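Glutathione transferase gst1-6 (Anopheles dirus, PDB 1V2A) is a Delta class glutathione transferase acting in detoxification that probably joins the thiol of glutathione to electrophilic xenobiotics, displacing a halide. Local coordinates at the interface of chains A and B. Residues are numbered along the deposited sequence; one frame, centred on the assembly and turned at random. Chains: chain A/B, glutathione transferase gst1-6.

Contact 1: the interface of chains A and B. Residues chain A 48, 63; chain B 98, 102, 134.
A loop of chain A with A:Gln48, and the turn at A:Glu63 between strand 59-62 and helix 64-75, face helices 86-115 and 122-141 of chain B. A:Gln48 makes most of the contact from its side, with 55 Å² of its own surface hidden by chain B. Its side chain runs out fully extended, with CG anti to the backbone N (chi1 -169°) and the rest of the chain straight beyond CG. This reach carries the amide past B:Leu134 to helix 86-115.

B:Leu134 meets the stem of the glutamine, and the two side chains cross at about a right angle. Its methyl CD1 sits 3.4 Å from CG of A:Gln48 and 3.7 Å from the amide carbon CD. The other methyl, CD2, turns to the glutamine backbone, 3.8 Å from CA of A:Gln48. The fork of the leucine thus touches both the root and the stem of the extended chain.

At the far end the amide lies near B:Phe98 and B:Thr102, one helical turn apart. The amide plane stands almost upright to the phenyl ring, at 89°. The amide nitrogen NE2 of A:Gln48 comes 4.1 Å from CD1 of B:Phe98, a loose contact at that corner of the ring.

A:Glu63 lies farther along and hides little surface. It belongs to the glutathione pocket of chain A, as do A:His49 and A:Thr50, which follow A:Gln48 in sequence, so this patch borders the active site. Its carboxylate OE2 stays 4.5 Å from OG1 of B:Thr102. The polar link across the patch is weak: the hydroxyl OG1 of B:Thr102 gives a hydrogen bond to the amide oxygen OE1 of A:Gln48 at 3.3 Å.

Contact 2: the interface of chains A and B. Residues chain A 86-87, 90; chain B 59, 61, 66, 70, 74.
The hydroxyl OG of A:Ser90 and the imidazole nitrogen NE2 of B:His59 form a hydrogen bond of 2.9 Å. The coordinates do not tell which of the two is the donor. The serine hydroxyl lies between its own backbone N and carbonyl carbon (chi1 79°), and from there it meets the histidine. Methyl CG2 of B:Val61 flanks the same oxygen, OG of A:Ser90, at 3.8 Å.

A:Lys87 covers one face of the B:His59 ring. Its methylene CD sits 3.5 Å from the ring centroid, displaced toward the rim, in a CH-pi contact. The lysine chain bends at chi2 (-86°) to lay this carbon on the imidazole. The ring is therefore held at NE2 by the serine and on a face by the lysine stem. The side-chain amine NZ of A:Lys87 goes on past the ring and ends 3.7 Å from the phenol OH of B:Tyr70.

B:Tyr70 presents its edge to chain A. The backbone oxygen of A:Pro86 lies in the plane of the phenol ring, 3.5 Å from CD1 of B:Tyr70. CB of A:Ser90 touches the same ring carbon at 4.0 Å. One face of the ring carries OG1 of B:Thr74 above its centre. That hydroxyl is fixed within its own helix by a hydrogen bond of 2.8 Å from OG1 of B:Thr74 to the backbone oxygen of B:Tyr70. It also borders the ring of A:Pro86.

On chain A the site occupies the first turns of the long helix 86-116. On chain B it is built from strand 59-62 and helix 64-75 of the N-terminal glutathione-binding domain.

Contact 1: the interface of chains A and B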
loop_
_atom_site.group_PDB
_atom_site.type_symbol
_atom_site.label_atom_id
_atom_site.label_comp_id
_atom_site.label_asym_id
_atom_site.label_seq_id
_atom_site.Cartn_x
_atom_site.Cartn_y
_atom_site.Cartn_z
ATOM N N GLN A 48 12.689 -7.864 7.169
ATOM C CA GLN A 48 11.948 -6.801 7.834
ATOM C C GLN A 48 11.342 -7.381 9.103
ATOM O O GLN A 48 10.835 -6.654 9.963
ATOM C CB GLN A 48 10.842 -6.233 6.934
ATOM C CG GLN A 48 10.235 -4.947 7.507
ATOM C CD GLN A 48 9.289 -4.240 6.561
ATOM O OE1 GLN A 48 8.695 -3.225 6.918
ATOM N NE2 GLN A 48 9.145 -4.766 5.352
ATOM N N GLU A 63 3.964 -9.192 3.813
ATOM C CA GLU A 63 3.063 -8.073 3.554
ATOM C C GLU A 63 1.749 -8.812 3.244
ATOM O O GLU A 63 1.619 -9.460 2.197
ATOM C CB GLU A 63 3.477 -7.244 2.332
ATOM C CG GLU A 63 4.495 -6.137 2.591
ATOM C CD GLU A 63 3.975 -5.047 3.506
ATOM O OE1 GLU A 63 2.773 -4.721 3.434
ATOM O OE2 GLU A 63 4.770 -4.498 4.297
ATOM N N PHE B 98 5.908 -2.151 0.416
ATOM C CA PHE B 98 7.020 -1.714 1.244
ATOM C C PHE B 98 7.160 -0.206 1.011
ATOM O O PHE B 98 7.410 0.570 1.933
ATOM C CB PHE B 98 8.303 -2.419 0.794
ATOM C CG PHE B 98 9.558 -1.754 1.273
ATOM C CD1 PHE B 98 9.951 -1.856 2.603
ATOM C CD2 PHE B 98 10.338 -1.004 0.399
ATOM C CE1 PHE B 98 11.104 -1.219 3.052
ATOM C CE2 PHE B 98 11.484 -0.369 0.837
ATOM C CZ PHE B 98 11.871 -0.474 2.163
ATOM N N THR B 102 6.040 1.595 4.073
ATOM C CA THR B 102 7.236 1.577 4.899
ATOM C C THR B 102 8.182 2.725 4.617
ATOM O O THR B 102 8.326 3.625 5.441
ATOM C CB THR B 102 8.017 0.259 4.735
ATOM O OG1 THR B 102 7.185 -0.838 5.131
ATOM C CG2 THR B 102 9.285 0.272 5.592
ATOM N N LEU B 134 16.787 -1.713 4.727
ATOM C CA LEU B 134 16.044 -2.772 4.064
ATOM C C LEU B 134 16.178 -2.615 2.557
ATOM O O LEU B 134 16.558 -3.561 1.858
ATOM C CB LEU B 134 14.570 -2.725 4.474
ATOM C CG LEU B 134 14.255 -3.400 5.812
ATOM C CD1 LEU B 134 12.827 -3.095 6.239
ATOM C CD2 LEU B 134 14.470 -4.900 5.667
#

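Contact 2: the interface of chains A and B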
loop_
_atom_site.group_PDB
_atom_site.type_symbol
_atom_site.label_atom_id
_atom_site.label_comp_id
_atom_site.label_asym_id
_atom_site.label_seq_id
_atom_site.Cartn_x
_atom_site.Cartn_y
_atom_site.Cartn_z
ATOM N N PRO A 86 -8.760 -5.572 -16.456
ATOM C CA PRO A 86 -8.008 -4.436 -15.906
ATOM C C PRO A 86 -8.884 -3.310 -15.342
ATOM O O PRO A 86 -8.435 -2.551 -14.482
ATOM C CB PRO A 86 -7.160 -3.975 -17.093
ATOM C CG PRO A 86 -6.921 -5.248 -17.848
ATOM C CD PRO A 86 -8.280 -5.918 -17.807
ATOM N N LYS A 87 -10.124 -3.216 -15.822
ATOM C CA LYS A 87 -11.073 -2.186 -15.380
ATOM C C LYS A 87 -11.687 -2.524 -14.020
ATOM O O LYS A 87 -12.234 -1.657 -13.337
ATOM C CB LYS A 87 -12.208 -2.040 -16.396
ATOM C CG LYS A 87 -11.797 -1.638 -17.805
ATOM C CD LYS A 87 -11.681 -0.136 -17.947
ATOM C CE LYS A 87 -11.686 0.289 -19.409
ATOM N NZ LYS A 87 -10.581 -0.341 -20.186
ATOM N N SER A 90 -8.261 -2.754 -11.274
ATOM C CA SER A 90 -7.750 -1.459 -10.829
ATOM C C SER A 90 -8.565 -0.946 -9.643
ATOM O O SER A 90 -8.080 -0.151 -8.843
ATOM C CB SER A 90 -7.801 -0.425 -11.958
ATOM O OG SER A 90 -9.119 0.080 -12.109
ATOM N N HIS B 59 -12.871 5.494 -17.587
ATOM C CA HIS B 59 -12.504 4.620 -16.475
ATOM C C HIS B 59 -11.522 5.337 -15.566
ATOM O O HIS B 59 -10.357 5.504 -15.915
ATOM C CB HIS B 59 -11.867 3.329 -16.993
ATOM C CG HIS B 59 -11.425 2.400 -15.904
ATOM N ND1 HIS B 59 -12.282 1.942 -14.928
ATOM C CD2 HIS B 59 -10.214 1.867 -15.623
ATOM C CE1 HIS B 59 -11.615 1.169 -14.089
ATOM N NE2 HIS B 59 -10.358 1.106 -14.490
ATOM N N VAL B 61 -9.089 6.020 -12.268
ATOM C CA VAL B 61 -8.145 5.241 -11.461
ATOM C C VAL B 61 -7.224 6.102 -10.595
ATOM O O VAL B 61 -6.614 7.047 -11.088
ATOM C CB VAL B 61 -7.238 4.370 -12.360
ATOM C CG1 VAL B 61 -6.349 3.507 -11.509
ATOM C CG2 VAL B 61 -8.092 3.509 -13.292
ATOM N N ALA B 66 -2.024 1.838 -8.306
ATOM C CA ALA B 66 -3.121 1.253 -9.056
ATOM C C ALA B 66 -3.037 1.764 -10.494
ATOM O O ALA B 66 -3.274 1.011 -11.434
ATOM C CB ALA B 66 -4.467 1.625 -8.414
ATOM N N TYR B 70 -2.241 -0.624 -13.714
ATOM C CA TYR B 70 -3.291 -0.577 -14.716
ATOM C C TYR B 70 -2.718 -0.337 -16.121
ATOM O O TYR B 70 -3.062 -1.044 -17.065
ATOM C CB TYR B 70 -4.283 0.541 -14.375
ATOM C CG TYR B 70 -5.265 0.847 -15.484
ATOM C CD1 TYR B 70 -6.418 0.084 -15.654
ATOM C CD2 TYR B 70 -5.037 1.901 -16.368
ATOM C CE1 TYR B 70 -7.325 0.370 -16.677
ATOM C CE2 TYR B 70 -5.935 2.192 -17.396
ATOM C CZ TYR B 70 -7.074 1.428 -17.543
ATOM O OH TYR B 70 -7.969 1.730 -18.542
ATOM N N THR B 74 -2.674 -2.880 -19.240
ATOM C CA THR B 74 -3.401 -2.394 -20.405
ATOM C C THR B 74 -2.544 -2.074 -21.635
ATOM O O THR B 74 -2.927 -2.404 -22.762
ATOM C CB THR B 74 -4.200 -1.124 -20.059
ATOM O OG1 THR B 74 -5.059 -1.384 -18.942
ATOM C CG2 THR B 74 -5.046 -0.694 -21.237
#

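The C-alpha centres of contact 1 and contact 2 lie about 25 Å apart on the homodimer interface. They share no residue, but they use the same long helix: contact 1 takes its middle from chain B, contact 2 its start from chain A. In both, the N-terminal thioredoxin-like domain of one subunit meets helices of the other's C-terminal domain, with the chains exchanged. The two-fold axis gives each contact a twin, so the pattern occurs twice. The glutathione site neighbours contact 1 and helix 64-75 of contact 2, so dimer assembly may steady it.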